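Local coordinates for protein CSE3 (Thermus thermophilus, PDB 2Y8Y) that cleaves CRISPR transcripts as an endoribonuclease of antiviral defence and retains the mature crRNA after processing, at residues 6-11 with 84-89; 49-54 with 210-215; 97-102 with 182-187; 124-129 with 176-181. One frame throughout, in Å; residues are numbered along the deposited sequence.

Overall arrangement
The four contacts run from one sheet of this ferredoxin-like protein to the other. Interaction 1 pairs strand 5-12 with its neighbour 81-89, which lies at the edge of the four-stranded sheet. Interaction 2, its centre about 12 Å away, starts from the strand at the far side of that sheet and crosses to strand 211-214. That strand lies beside strand 98-110, so interaction 2 touches interaction 3 through backbone bonds, with centres about 13 Å apart. Interactions 3 and 4 share strand 173-186 and meet at the Arg102-Glu181 salt bridge. Interactions 2 and 4 come nearest to the bound RNA, about 6 and 5 Å at their nearest atoms; interactions 1 and 3 lie about 14 and 15 Å away.

Interaction 1 of 4, residues 6-11 with 84-89; sequences WLTKLV and FPPKPF
Trp6 and Pro88 face each other across two antiparallel strands of a ferredoxin-like fold, the first and fourth in chain order of its four-stranded sheet, neighbours there with 81-89 at the edge. The indole of Trp6 illustrates how a ring can lie against a neighbouring strand. At its root, CB is near the carbonyl oxygen of Lys87. CG sits anti to the carbonyl carbon (chi1 -69°), and from there the six-membered ring lies against Pro88 and reaches Pro86. Its CE3 meets CB of Pro86 at 3.7 Å, while CZ3 touches CD of Pro88 at 3.5 Å. Farther out, CH2 and CZ2 both rest on CB of Pro88, which stands 3.6 Å from the centroid of that ring and only 5° off its normal, a CH-pi contact over the face. Backbone bonds pin the same region: the amides and carbonyls of Leu7 and Lys87 exchange a reciprocal pair. Pro86 packs its CB and CG against OG1 of Thr8, whose hydroxyl is hydrogen-bonded to Trp73.

Toward the other end the ladder becomes irregular, although Phe84 N still bonds to Lys9 O at 3.0 Å. The extended chain of Lys9 runs side by side with Phe84, placing CE over one face of the ring and NZ 4.5 Å from its centroid in a cation-pi contact. Val11 adds CG2, 3.7 Å from CE1 of the same ring. Between these two regions, where 84-86 leaves the regular ladder, one water bridges the segments, accepting from Lys9 N at 2.8 Å and donating to Pro85 O at 2.9 Å.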
# COMPACT_ATOMS: atom_id res chain seq x y z
N TRP A 6 -11.78 -5.01 1.77
CA TRP A 6 -12.27 -4.14 2.83
C TRP A 6 -11.31 -2.99 3.05
O TRP A 6 -10.10 -3.19 3.18
CB TRP A 6 -12.42 -4.91 4.14
CG TRP A 6 -13.52 -5.91 4.10
CD1 TRP A 6 -13.47 -7.16 3.57
CD2 TRP A 6 -14.85 -5.73 4.60
NE1 TRP A 6 -14.69 -7.79 3.72
CE2 TRP A 6 -15.55 -6.93 4.35
CE3 TRP A 6 -15.51 -4.68 5.25
CZ2 TRP A 6 -16.89 -7.10 4.72
CZ3 TRP A 6 -16.83 -4.85 5.62
CH2 TRP A 6 -17.51 -6.05 5.35
N LEU A 7 -11.85 -1.77 3.09
CA LEU A 7 -11.07 -0.60 3.43
C LEU A 7 -11.48 -0.08 4.79
O LEU A 7 -12.66 0.18 5.02
CB LEU A 7 -11.29 0.50 2.39
CG LEU A 7 -10.88 0.10 0.99
CD1 LEU A 7 -10.96 1.28 0.03
CD2 LEU A 7 -9.47 -0.47 1.04
N THR A 8 -10.52 0.05 5.70
CA THR A 8 -10.78 0.64 7.01
C THR A 8 -9.94 1.88 7.18
O THR A 8 -8.73 1.84 6.98
CB THR A 8 -10.42 -0.32 8.15
OG1 THR A 8 -11.09 -1.58 7.96
CG2 THR A 8 -10.79 0.26 9.52
N LYS A 9 -10.58 2.99 7.55
CA LYS A 9 -9.86 4.18 7.94
C LYS A 9 -9.74 4.20 9.46
O LYS A 9 -10.75 4.17 10.17
CB LYS A 9 -10.60 5.43 7.47
CG LYS A 9 -9.95 6.74 7.89
CD LYS A 9 -10.69 7.92 7.28
CE LYS A 9 -10.38 9.21 8.01
NZ LYS A 9 -11.29 10.30 7.56
N LEU A 10 -8.50 4.25 9.95
CA LEU A 10 -8.26 4.43 11.38
C LEU A 10 -7.67 5.81 11.62
O LEU A 10 -6.70 6.19 10.97
CB LEU A 10 -7.28 3.37 11.90
CG LEU A 10 -7.56 1.90 11.61
CD1 LEU A 10 -6.37 1.04 11.98
CD2 LEU A 10 -8.82 1.41 12.33
N VAL A 11 -8.26 6.57 12.53
CA VAL A 11 -7.66 7.83 12.94
C VAL A 11 -7.03 7.61 14.30
O VAL A 11 -7.71 7.48 15.31
CB VAL A 11 -8.69 8.97 12.99
CG1 VAL A 11 -8.04 10.23 13.52
CG2 VAL A 11 -9.26 9.21 11.61
N PHE A 84 -13.38 4.05 11.69
CA PHE A 84 -14.52 4.29 10.81
C PHE A 84 -15.03 2.94 10.33
O PHE A 84 -14.24 2.01 10.15
CB PHE A 84 -14.11 5.20 9.65
CG PHE A 84 -13.97 6.65 10.04
CD1 PHE A 84 -12.93 7.06 10.86
CD2 PHE A 84 -14.89 7.59 9.61
CE1 PHE A 84 -12.81 8.38 11.23
CE2 PHE A 84 -14.77 8.92 9.98
CZ PHE A 84 -13.73 9.31 10.79
N PRO A 85 -16.34 2.82 10.12
CA PRO A 85 -16.93 1.56 9.67
C PRO A 85 -16.19 1.00 8.45
O PRO A 85 -16.09 1.67 7.42
CB PRO A 85 -18.36 1.96 9.30
CG PRO A 85 -18.66 3.09 10.22
CD PRO A 85 -17.37 3.86 10.36
N PRO A 86 -15.65 -0.22 8.57
CA PRO A 86 -14.98 -0.81 7.40
C PRO A 86 -15.93 -0.90 6.22
O PRO A 86 -17.11 -1.20 6.41
CB PRO A 86 -14.59 -2.20 7.90
CG PRO A 86 -14.41 -2.01 9.37
CD PRO A 86 -15.52 -1.07 9.76
N LYS A 87 -15.42 -0.62 5.03
CA LYS A 87 -16.24 -0.62 3.82
C LYS A 87 -15.82 -1.75 2.87
O LYS A 87 -14.66 -1.82 2.44
CB LYS A 87 -16.13 0.73 3.10
CG LYS A 87 -16.89 0.81 1.78
CD LYS A 87 -18.36 0.48 1.98
CE LYS A 87 -19.06 0.23 0.65
NZ LYS A 87 -20.49 -0.16 0.85
N PRO A 88 -16.75 -2.65 2.56
CA PRO A 88 -16.44 -3.68 1.57
C PRO A 88 -16.62 -3.12 0.18
O PRO A 88 -17.63 -2.46 -0.10
CB PRO A 88 -17.48 -4.76 1.86
CG PRO A 88 -18.67 -3.99 2.35
CD PRO A 88 -18.11 -2.81 3.12
N PHE A 89 -15.65 -3.34 -0.69
CA PHE A 89 -15.80 -2.91 -2.06
C PHE A 89 -15.44 -4.04 -3.02
O PHE A 89 -14.67 -4.95 -2.68
CB PHE A 89 -15.01 -1.63 -2.35
CG PHE A 89 -13.54 -1.78 -2.21
CD1 PHE A 89 -12.97 -2.00 -0.97
CD2 PHE A 89 -12.71 -1.71 -3.32
CE1 PHE A 89 -11.61 -2.15 -0.84
CE2 PHE A 89 -11.35 -1.86 -3.19
CZ PHE A 89 -10.79 -2.07 -1.95
O HOH W 1 -13.38 2.83 7.31

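Interaction 2 of 4, residues 49-54 with 210-215; sequences LWRLEP and LLSVAP
The guanidinium of Arg51 meets Ser212 edge-on, and its rim carries the polar part of the contact. NH1 and NH2 both donate to OG of Ser212, at 2.9 and 3.1 Å, and the oxygen lies just 5° out of the guanidinium plane. On the NE side the partner is Glu53 OE1, a salt bridge of 2.9 Å that also lies in the guanidinium plane but reaches the carboxylate oxygen from above the carboxylate's own plane. The Arg51 chain is extended through CD and then bends at chi3 (59°), setting NE where it can face Glu53. A water also stands at the edge of the group, accepting from NH1 at 3.0 Å and donating to Leu210 O at 2.6 Å. With partners at all three nitrogens, this buried cation is fixed in rotation and its charge is probably offset at least in part by Glu53.

The other flat group belongs to Trp50, which sets out away from 210-215 at CB; its indole packs on Met29, His30 and Leu33 of helix 26-34. The backbone carbonyl of Trp50 still takes part: a second water donates to Trp50 O at 2.7 Å and accepts from Leu210 N. The apolar share falls to Leu210, whose CD1 meets CB of Leu49 at 4.0 Å as the two side chains cross obliquely.

Side chains and waters therefore join the last strand of one antiparallel sheet to the outermost strand of the other. This seam between two sheets lies beside the RNA site: Trp50 is about 7 Å, side chain to side chain, from Tyr27, inferred to stabilise the transition state.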
# COMPACT_ATOMS: atom_id res chain seq x y z
N LEU A 49 -2.58 -4.91 3.78
CA LEU A 49 -1.82 -3.76 3.28
C LEU A 49 -2.28 -2.51 4.02
O LEU A 49 -3.44 -2.42 4.43
CB LEU A 49 -2.04 -3.57 1.78
CG LEU A 49 -1.62 -4.72 0.87
CD1 LEU A 49 -2.12 -4.50 -0.55
CD2 LEU A 49 -0.11 -4.86 0.89
N TRP A 50 -1.40 -1.54 4.18
CA TRP A 50 -1.80 -0.29 4.79
C TRP A 50 -0.94 0.86 4.30
O TRP A 50 0.11 0.65 3.71
CB TRP A 50 -1.78 -0.38 6.32
CG TRP A 50 -0.47 -0.09 7.00
CD1 TRP A 50 -0.01 1.13 7.41
CD2 TRP A 50 0.50 -1.04 7.42
NE1 TRP A 50 1.20 1.00 8.02
CE2 TRP A 50 1.54 -0.33 8.04
CE3 TRP A 50 0.61 -2.43 7.31
CZ2 TRP A 50 2.67 -0.95 8.56
CZ3 TRP A 50 1.74 -3.05 7.83
CH2 TRP A 50 2.75 -2.31 8.45
N ARG A 51 -1.43 2.07 4.51
CA ARG A 51 -0.64 3.28 4.27
C ARG A 51 -0.90 4.27 5.39
O ARG A 51 -2.06 4.53 5.74
CB ARG A 51 -1.00 3.91 2.93
CG ARG A 51 -0.20 5.20 2.63
CD ARG A 51 -0.43 5.75 1.22
NE ARG A 51 -1.84 6.06 0.95
CZ ARG A 51 -2.64 5.37 0.15
NH1 ARG A 51 -2.23 4.29 -0.52
NH2 ARG A 51 -3.91 5.76 -0.00
N LEU A 52 0.17 4.81 5.96
CA LEU A 52 0.07 5.94 6.86
C LEU A 52 0.03 7.19 6.01
O LEU A 52 0.99 7.49 5.29
CB LEU A 52 1.27 6.00 7.82
CG LEU A 52 1.35 7.25 8.69
CD1 LEU A 52 0.08 7.44 9.51
CD2 LEU A 52 2.56 7.18 9.61
N GLU A 53 -1.10 7.90 6.06
CA GLU A 53 -1.29 9.09 5.24
C GLU A 53 -0.48 10.26 5.79
O GLU A 53 -0.19 10.32 6.99
CB GLU A 53 -2.78 9.47 5.17
CG GLU A 53 -3.69 8.40 4.60
CD GLU A 53 -3.63 8.28 3.09
OE1 GLU A 53 -2.52 8.35 2.51
OE2 GLU A 53 -4.70 8.11 2.47
N PRO A 54 -0.11 11.20 4.91
CA PRO A 54 0.67 12.38 5.30
C PRO A 54 -0.20 13.37 6.06
O PRO A 54 -1.42 13.24 5.99
CB PRO A 54 1.10 12.97 3.96
CG PRO A 54 -0.01 12.60 3.04
CD PRO A 54 -0.51 11.25 3.49
N LEU A 210 0.60 -0.50 -0.95
CA LEU A 210 -0.85 -0.37 -1.17
C LEU A 210 -1.13 0.53 -2.37
O LEU A 210 -0.95 1.76 -2.29
CB LEU A 210 -1.55 0.16 0.08
CG LEU A 210 -3.07 0.41 -0.06
CD1 LEU A 210 -3.80 -0.84 -0.53
CD2 LEU A 210 -3.62 0.90 1.29
N LEU A 211 -1.55 -0.07 -3.47
CA LEU A 211 -1.96 0.74 -4.62
C LEU A 211 -3.43 1.07 -4.43
O LEU A 211 -4.28 0.18 -4.41
CB LEU A 211 -1.75 -0.01 -5.94
CG LEU A 211 -2.26 0.67 -7.21
CD1 LEU A 211 -1.56 1.99 -7.46
CD2 LEU A 211 -2.03 -0.24 -8.40
N SER A 212 -3.69 2.36 -4.24
CA SER A 212 -5.05 2.86 -4.12
C SER A 212 -5.48 3.51 -5.42
O SER A 212 -4.73 4.32 -5.98
CB SER A 212 -5.13 3.92 -3.00
OG SER A 212 -4.72 3.39 -1.75
N VAL A 213 -6.68 3.19 -5.90
CA VAL A 213 -7.19 3.82 -7.12
C VAL A 213 -8.58 4.35 -6.88
O VAL A 213 -9.32 3.82 -6.05
CB VAL A 213 -7.22 2.87 -8.33
CG1 VAL A 213 -5.82 2.45 -8.73
CG2 VAL A 213 -8.10 1.63 -8.06
N ALA A 214 -8.93 5.40 -7.62
CA ALA A 214 -10.27 5.98 -7.55
C ALA A 214 -10.51 6.83 -8.79
O ALA A 214 -9.58 7.35 -9.37
CB ALA A 214 -10.41 6.81 -6.29
N PRO A 215 -11.78 6.96 -9.21
CA PRO A 215 -12.06 7.76 -10.41
C PRO A 215 -11.57 9.21 -10.29
O PRO A 215 -11.55 9.77 -9.19
CB PRO A 215 -13.58 7.72 -10.49
CG PRO A 215 -13.94 6.41 -9.87
CD PRO A 215 -12.97 6.24 -8.73
O HOH W 2 1.27 1.36 1.40
O HOH W 3 0.47 3.06 -0.55

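Interaction 3 of 4, residues 97-102 with 182-187; sequences QRLRFR and GRLEVV
The carbonyl oxygen of Leu99 takes two partners from strand 173-186. Leu184 N donates to Leu99 O in a nearly straight bond of 2.8 Å (174° at the hydrogen), and CA of Arg183 makes a CA-H...O contact with Leu99 O at 3.4 Å. Leu99 N returns a bond to Leu184 O, making a hydrogen-bonded antiparallel pair. Phe101 and Gly182 repeat the pattern, and Val186 N adds a bond to Gln97 O at 2.9 Å.

Phe101 CG lies between the backbone N and the carbonyl carbon (chi1 76°), and the ring lies over the backbone of Gly182. The glycine N stands 3.5 Å above one face, offset toward the rim, while CE1 comes within 3.3 Å of Gly182 C. CD1 of the same ring meets CD2 of Leu184 at 3.7 Å.

The reverse face carries Arg98, Arg100, Arg183 and Glu185. Arg98 and Arg183 have guanidinium planes 17° apart, but NH2 of Arg183 lies at the edge of the Arg98 group, near its plane, 4.2 Å from NE of Arg98; Arg183 also makes a cation-pi contact with Trp149. The ladder thus separates buried hydrocarbon from a charged face, where the two like charges probably repel mildly and the backbone bonds carry the pairing.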
# COMPACT_ATOMS: atom_id res chain seq x y z
N GLN A 97 -10.52 2.13 -18.57
CA GLN A 97 -10.99 2.98 -17.48
C GLN A 97 -9.86 3.81 -16.91
O GLN A 97 -8.79 3.29 -16.59
CB GLN A 97 -11.58 2.10 -16.38
CG GLN A 97 -12.19 2.88 -15.23
CD GLN A 97 -12.74 1.97 -14.18
OE1 GLN A 97 -12.41 0.79 -14.14
NE2 GLN A 97 -13.60 2.51 -13.31
N ARG A 98 -10.09 5.11 -16.75
CA ARG A 98 -9.09 6.01 -16.21
C ARG A 98 -9.31 6.23 -14.72
O ARG A 98 -10.44 6.47 -14.27
CB ARG A 98 -9.15 7.35 -16.94
CG ARG A 98 -8.68 7.25 -18.38
CD ARG A 98 -8.84 8.58 -19.11
NE ARG A 98 -7.82 8.75 -20.14
CZ ARG A 98 -7.93 8.33 -21.39
NH1 ARG A 98 -9.03 7.69 -21.78
NH2 ARG A 98 -6.95 8.53 -22.26
N LEU A 99 -8.23 6.15 -13.95
CA LEU A 99 -8.30 6.27 -12.50
C LEU A 99 -7.14 7.09 -11.97
O LEU A 99 -6.04 7.01 -12.49
CB LEU A 99 -8.23 4.88 -11.86
CG LEU A 99 -9.34 3.91 -12.28
CD1 LEU A 99 -8.97 2.51 -11.85
CD2 LEU A 99 -10.68 4.36 -11.69
N ARG A 100 -7.39 7.86 -10.92
CA ARG A 100 -6.29 8.42 -10.14
C ARG A 100 -5.74 7.34 -9.24
O ARG A 100 -6.44 6.40 -8.85
CB ARG A 100 -6.78 9.59 -9.28
CG ARG A 100 -7.38 10.74 -10.08
CD ARG A 100 -7.97 11.82 -9.15
NE ARG A 100 -9.20 11.38 -8.50
CZ ARG A 100 -9.29 10.96 -7.24
NH1 ARG A 100 -8.21 10.92 -6.47
NH2 ARG A 100 -10.46 10.58 -6.75
N PHE A 101 -4.46 7.45 -8.89
CA PHE A 101 -3.87 6.49 -7.98
C PHE A 101 -2.89 7.13 -7.00
O PHE A 101 -2.36 8.22 -7.25
CB PHE A 101 -3.16 5.36 -8.73
CG PHE A 101 -1.83 5.76 -9.31
CD1 PHE A 101 -1.75 6.36 -10.56
CD2 PHE A 101 -0.66 5.57 -8.58
CE1 PHE A 101 -0.52 6.76 -11.08
CE2 PHE A 101 0.58 5.98 -9.09
CZ PHE A 101 0.65 6.56 -10.34
N ARG A 102 -2.69 6.42 -5.90
CA ARG A 102 -1.67 6.77 -4.92
C ARG A 102 -1.00 5.47 -4.51
O ARG A 102 -1.67 4.44 -4.31
CB ARG A 102 -2.31 7.45 -3.71
CG ARG A 102 -1.33 7.83 -2.60
CD ARG A 102 -1.99 8.65 -1.51
NE ARG A 102 -2.30 9.99 -2.00
CZ ARG A 102 -1.74 11.11 -1.54
NH1 ARG A 102 -0.84 11.06 -0.57
NH2 ARG A 102 -2.09 12.28 -2.05
N GLY A 182 -0.70 9.84 -9.29
CA GLY A 182 -0.86 10.15 -10.70
C GLY A 182 -2.17 9.64 -11.26
O GLY A 182 -3.15 9.46 -10.54
N ARG A 183 -2.16 9.45 -12.57
CA ARG A 183 -3.34 8.93 -13.27
C ARG A 183 -2.92 7.76 -14.14
O ARG A 183 -1.86 7.76 -14.78
CB ARG A 183 -4.00 10.02 -14.11
CG ARG A 183 -4.59 11.15 -13.30
CD ARG A 183 -5.25 12.20 -14.18
NE ARG A 183 -6.45 11.71 -14.86
CZ ARG A 183 -6.61 11.69 -16.18
NH1 ARG A 183 -5.65 12.13 -16.98
NH2 ARG A 183 -7.74 11.24 -16.71
N LEU A 184 -3.75 6.73 -14.13
CA LEU A 184 -3.47 5.53 -14.90
C LEU A 184 -4.72 5.05 -15.62
O LEU A 184 -5.82 5.59 -15.44
CB LEU A 184 -2.87 4.43 -14.01
CG LEU A 184 -3.67 3.98 -12.78
CD1 LEU A 184 -4.95 3.26 -13.18
CD2 LEU A 184 -2.82 3.08 -11.90
N GLU A 185 -4.55 4.04 -16.47
CA GLU A 185 -5.69 3.37 -17.08
C GLU A 185 -5.61 1.87 -16.85
O GLU A 185 -4.51 1.30 -16.70
CB GLU A 185 -5.80 3.69 -18.57
CG GLU A 185 -4.62 3.24 -19.40
CD GLU A 185 -4.86 3.44 -20.89
OE1 GLU A 185 -6.03 3.42 -21.32
OE2 GLU A 185 -3.87 3.61 -21.63
N VAL A 186 -6.77 1.24 -16.82
CA VAL A 186 -6.88 -0.21 -16.75
C VAL A 186 -6.64 -0.79 -18.14
O VAL A 186 -7.24 -0.35 -19.13
CB VAL A 186 -8.29 -0.61 -16.30
CG1 VAL A 186 -8.47 -2.14 -16.31
CG2 VAL A 186 -8.56 -0.03 -14.93
N VAL A 187 -5.73 -1.75 -18.23
CA VAL A 187 -5.44 -2.40 -19.50
C VAL A 187 -6.08 -3.79 -19.54
O VAL A 187 -6.82 -4.12 -20.47
CB VAL A 187 -3.91 -2.46 -19.73
CG1 VAL A 187 -3.58 -3.22 -21.02
CG2 VAL A 187 -3.36 -1.07 -19.81

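Interaction 4 of 4, residues 124-129 with 176-181; sequences AEKVAW and QAVLFE
Phe180 points its ring at the turn of helix 123-136 around Lys126, and CZ stops 3.5 Å from Lys126 O. Its CE2 comes to 4.3 Å from CZ3 of Trp129, three residues further along the helix, so the ring touches both the helix backbone and the indole, meeting each obliquely. One face of the Phe180 ring is occupied from within its own strand: CG1 of Val178 lies 3.6 Å above the plane, offset toward the rim.

The packing is that of a helix laid across an antiparallel sheet, the layered alpha/beta arrangement of ferredoxin-like folds. Local axes of the helix and of strand 176-181 pass 10.8 Å apart at 61°, a spacing filled by side chains from both, with Phe180 reaching the helix backbone. Val178 and Phe180 alternate with Ala177 and Leu179, which turn to the other side of the sheet. Trp129 extends the layer by packing on Ala105 and Pro107 of strand 98-110.

Lys126 supplies the long arm. From CG, set anti to the carbonyl carbon (chi1 -69°), the chain runs extended over the sheet. Its CD touches CG2 of Val178 at 4.0 Å in passing, and its end approaches Gln176 tip to tip. The buried ammonium NZ finds its counter-charge on neighbouring strand 150-160, in a salt bridge to OD2 of Asp155, with a weak hydrogen bond to the carbonyl oxygen of Lys121.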
# COMPACT_ATOMS: atom_id res chain seq x y z
N ALA A 124 14.45 8.93 -12.00
CA ALA A 124 14.16 8.27 -13.28
C ALA A 124 13.96 6.77 -13.09
O ALA A 124 13.04 6.17 -13.65
CB ALA A 124 15.27 8.54 -14.29
N GLU A 125 14.83 6.14 -12.29
CA GLU A 125 14.73 4.70 -12.07
C GLU A 125 13.44 4.38 -11.31
O GLU A 125 12.78 3.36 -11.58
CB GLU A 125 15.94 4.19 -11.29
CG GLU A 125 17.21 4.16 -12.12
CD GLU A 125 18.47 4.03 -11.29
OE1 GLU A 125 18.44 4.25 -10.07
OE2 GLU A 125 19.52 3.72 -11.89
N LYS A 126 13.08 5.24 -10.36
CA LYS A 126 11.88 5.03 -9.56
C LYS A 126 10.60 5.11 -10.40
O LYS A 126 9.72 4.25 -10.27
CB LYS A 126 11.84 6.03 -8.41
CG LYS A 126 12.92 5.75 -7.37
CD LYS A 126 13.23 6.93 -6.48
CE LYS A 126 14.27 6.53 -5.45
NZ LYS A 126 14.81 7.71 -4.73
N VAL A 127 10.53 6.11 -11.29
CA VAL A 127 9.41 6.23 -12.22
C VAL A 127 9.36 5.07 -13.21
O VAL A 127 8.28 4.52 -13.47
CB VAL A 127 9.43 7.58 -12.95
CG1 VAL A 127 8.38 7.60 -14.06
CG2 VAL A 127 9.16 8.71 -11.96
N ALA A 128 10.51 4.66 -13.74
CA ALA A 128 10.54 3.53 -14.66
C ALA A 128 10.06 2.26 -13.97
O ALA A 128 9.35 1.44 -14.57
CB ALA A 128 11.95 3.34 -15.24
N TRP A 129 10.46 2.09 -12.72
CA TRP A 129 10.02 0.95 -11.93
C TRP A 129 8.49 0.97 -11.82
O TRP A 129 7.83 -0.05 -12.07
CB TRP A 129 10.67 0.99 -10.55
CG TRP A 129 10.24 -0.12 -9.61
CD1 TRP A 129 10.82 -1.35 -9.50
CD2 TRP A 129 9.19 -0.09 -8.64
NE1 TRP A 129 10.20 -2.09 -8.54
CE2 TRP A 129 9.18 -1.34 -7.98
CE3 TRP A 129 8.22 0.86 -8.27
CZ2 TRP A 129 8.27 -1.67 -6.98
CZ3 TRP A 129 7.31 0.53 -7.26
CH2 TRP A 129 7.34 -0.72 -6.63
N GLN A 176 13.64 2.74 1.96
CA GLN A 176 13.25 3.88 1.15
C GLN A 176 11.77 3.83 0.79
O GLN A 176 11.27 2.82 0.28
CB GLN A 176 14.14 3.99 -0.10
CG GLN A 176 13.85 5.26 -0.86
CD GLN A 176 14.89 5.61 -1.88
OE1 GLN A 176 15.78 4.82 -2.19
NE2 GLN A 176 14.78 6.81 -2.40
N ALA A 177 11.08 4.93 1.05
CA ALA A 177 9.64 5.00 0.82
C ALA A 177 9.36 6.15 -0.13
O ALA A 177 9.60 7.31 0.19
CB ALA A 177 8.92 5.20 2.14
N VAL A 178 8.83 5.81 -1.30
CA VAL A 178 8.57 6.77 -2.35
C VAL A 178 7.07 6.85 -2.55
O VAL A 178 6.42 5.83 -2.84
CB VAL A 178 9.25 6.31 -3.66
CG1 VAL A 178 8.99 7.31 -4.77
CG2 VAL A 178 10.73 6.14 -3.45
N LEU A 179 6.50 8.04 -2.35
CA LEU A 179 5.07 8.25 -2.49
C LEU A 179 4.74 8.79 -3.88
O LEU A 179 5.07 9.94 -4.21
CB LEU A 179 4.58 9.23 -1.41
CG LEU A 179 3.08 9.52 -1.42
CD1 LEU A 179 2.27 8.25 -1.17
CD2 LEU A 179 2.78 10.55 -0.36
N PHE A 180 4.10 7.94 -4.68
CA PHE A 180 3.70 8.28 -6.05
C PHE A 180 2.22 8.66 -6.07
O PHE A 180 1.40 8.03 -5.38
CB PHE A 180 3.82 7.07 -6.98
CG PHE A 180 5.21 6.53 -7.16
CD1 PHE A 180 6.12 7.14 -8.03
CD2 PHE A 180 5.58 5.34 -6.55
CE1 PHE A 180 7.38 6.59 -8.26
CE2 PHE A 180 6.83 4.79 -6.76
CZ PHE A 180 7.74 5.43 -7.62
N GLU A 181 1.87 9.65 -6.88
CA GLU A 181 0.47 9.96 -7.17
C GLU A 181 0.35 10.29 -8.64
O GLU A 181 1.22 10.96 -9.20
CB GLU A 181 0.02 11.17 -6.34
CG GLU A 181 -1.44 11.46 -6.46
CD GLU A 181 -1.89 12.52 -5.48
OE1 GLU A 181 -1.50 13.69 -5.65
OE2 GLU A 181 -2.63 12.17 -4.53